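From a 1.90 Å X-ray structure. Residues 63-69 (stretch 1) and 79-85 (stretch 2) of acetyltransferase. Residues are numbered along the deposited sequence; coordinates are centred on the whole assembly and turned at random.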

# COMPACT_ATOMS: atom_id res chain seq x y z
N VAL A 63 16.06 10.38 14.47
CA VAL A 63 14.73 9.78 14.37
C VAL A 63 14.74 8.42 15.05
O VAL A 63 15.53 7.53 14.68
N THR A 64 13.88 8.26 16.05
CA THR A 64 13.75 7.01 16.81
C THR A 64 12.45 6.27 16.46
O THR A 64 12.26 5.10 16.80
N GLY A 65 11.55 6.95 15.76
CA GLY A 65 10.24 6.38 15.44
C GLY A 65 9.36 7.43 14.80
O GLY A 65 9.84 8.49 14.39
N GLY A 66 8.06 7.14 14.71
CA GLY A 66 7.11 8.08 14.15
C GLY A 66 6.08 7.47 13.22
O GLY A 66 5.81 6.28 13.28
N LEU A 67 5.54 8.32 12.35
CA LEU A 67 4.47 7.96 11.44
C LEU A 67 4.84 8.45 10.04
O LEU A 67 5.34 9.57 9.86
N VAL A 68 4.61 7.57 9.06
CA VAL A 68 4.80 7.90 7.64
C VAL A 68 3.47 7.71 6.93
O VAL A 68 2.84 6.65 7.03
N GLY A 69 3.01 8.75 6.24
CA GLY A 69 1.78 8.62 5.46
C GLY A 69 1.63 9.68 4.41
O GLY A 69 2.60 10.33 4.03
N GLN A 79 0.84 4.88 6.45
CA GLN A 79 1.61 3.77 5.90
C GLN A 79 2.47 3.03 6.94
O GLN A 79 2.50 1.79 6.97
N LEU A 80 3.17 3.79 7.78
CA LEU A 80 4.03 3.19 8.79
C LEU A 80 3.83 3.92 10.09
O LEU A 80 3.67 5.13 10.09
N LEU A 81 3.89 3.17 11.19
CA LEU A 81 3.90 3.76 12.52
C LEU A 81 4.76 2.91 13.41
O LEU A 81 4.50 1.71 13.55
N PHE A 82 5.79 3.53 14.00
CA PHE A 82 6.66 2.83 14.92
C PHE A 82 6.90 3.63 16.20
O PHE A 82 7.30 4.80 16.17
N VAL A 83 6.65 2.99 17.33
CA VAL A 83 6.94 3.57 18.63
C VAL A 83 8.15 2.86 19.23
O VAL A 83 8.15 1.64 19.33
N PRO A 84 9.20 3.62 19.62
CA PRO A 84 10.39 3.01 20.24
C PRO A 84 10.05 2.21 21.50
O PRO A 84 9.14 2.57 22.25
N GLU A 85 10.77 1.12 21.73
CA GLU A 85 10.47 0.23 22.86
C GLU A 85 10.30 0.97 24.19
O GLU A 85 9.36 0.69 24.95

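Strand 63-69 and strand 79-82 run antiparallel, and their backbone pairing sets where each side chain goes. Gly-66 and Phe-82 exchange hydrogen bonds (Gly-66 N to Phe-82 O, 2.9 Å; Phe-82 N to Gly-66 O, 2.8 Å), as do Val-68 and Leu-80, so the side chains of Val-68, Leu-80 and Phe-82 share one face of the sheet, whereas Leu-67 and Leu-81 lie on the other. On the first face Val-68 is t (chi1 178°) and Leu-80 is m,t; these conformers bring Val-68 CG2 to 3.9 Å from Leu-80 CD1. Behind them Leu-67 and Leu-81, both t,t, meet more lightly through their CD1 atoms at 4.1 Å.

Phe-82 also adopts t (chi1 180°, chi2 82°), and its ring reaches back toward Thr-64 and Gly-65; its bridge partner, Gly-66, has no side chain to meet it. Thr-64 O and Gly-65 CA lie at the ring edge, with Thr-64 O 3.6 Å from Phe-82 CE2. Gly-65 is tightly fitted: a CB there would fall 2.5 Å from Phe-82 O and 2.9 Å from Pro-84 CD. Pro-84, C-gamma exo, points toward strand 63-69 and places CG 3.3 Å from Thr-64 O and 3.6 Å from Thr-64 OG1. Thr-64 is p, its hydroxyl hydrogen-bonded elsewhere in the structure. Val-83 points away.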

# COMPACT_ATOMS: atom_id res chain seq x y z
CB VAL A 63 14.29 9.64 12.89
CG1 VAL A 63 12.88 9.02 12.77
CG2 VAL A 63 14.34 10.99 12.18
CB THR A 64 13.78 7.28 18.33
OG1 THR A 64 12.71 8.17 18.67
CG2 THR A 64 15.11 7.89 18.77
CB LEU A 67 3.14 8.56 11.94
CG LEU A 67 1.86 8.34 11.14
CD1 LEU A 67 0.63 8.45 12.06
CD2 LEU A 67 1.72 9.29 9.92
CB VAL A 68 5.88 7.01 6.99
CG1 VAL A 68 6.04 7.33 5.48
CG2 VAL A 68 7.22 7.19 7.70
CB GLN A 79 2.53 4.28 4.77
CG GLN A 79 3.28 3.17 4.04
CD GLN A 79 4.54 3.68 3.34
OE1 GLN A 79 4.67 4.88 3.06
NE2 GLN A 79 5.47 2.78 3.07
CB LEU A 80 5.51 3.28 8.41
CG LEU A 80 6.03 2.83 7.03
CD1 LEU A 80 7.44 3.39 6.83
CD2 LEU A 80 6.05 1.32 6.91
CB LEU A 81 2.48 3.84 13.09
CG LEU A 81 2.20 4.75 14.29
CD1 LEU A 81 0.72 5.08 14.38
CD2 LEU A 81 2.69 4.16 15.63
CB PHE A 82 8.01 2.48 14.25
CG PHE A 82 8.97 1.77 15.17
CD1 PHE A 82 8.87 0.39 15.36
CD2 PHE A 82 9.96 2.47 15.85
CE1 PHE A 82 9.73 -0.27 16.20
CE2 PHE A 82 10.84 1.80 16.72
CZ PHE A 82 10.73 0.43 16.89
CB VAL A 83 5.70 3.50 19.57
CG1 VAL A 83 6.05 4.00 20.96
CG2 VAL A 83 4.54 4.31 18.98
CB PRO A 84 11.26 4.22 20.59
CG PRO A 84 10.79 5.30 19.71
CD PRO A 84 9.33 5.08 19.51
CB GLU A 85 11.55 -0.85 22.98
CG GLU A 85 11.07 -2.11 23.71
CD GLU A 85 12.18 -3.14 23.87
OE1 GLU A 85 12.39 -3.95 22.94
OE2 GLU A 85 12.83 -3.15 24.94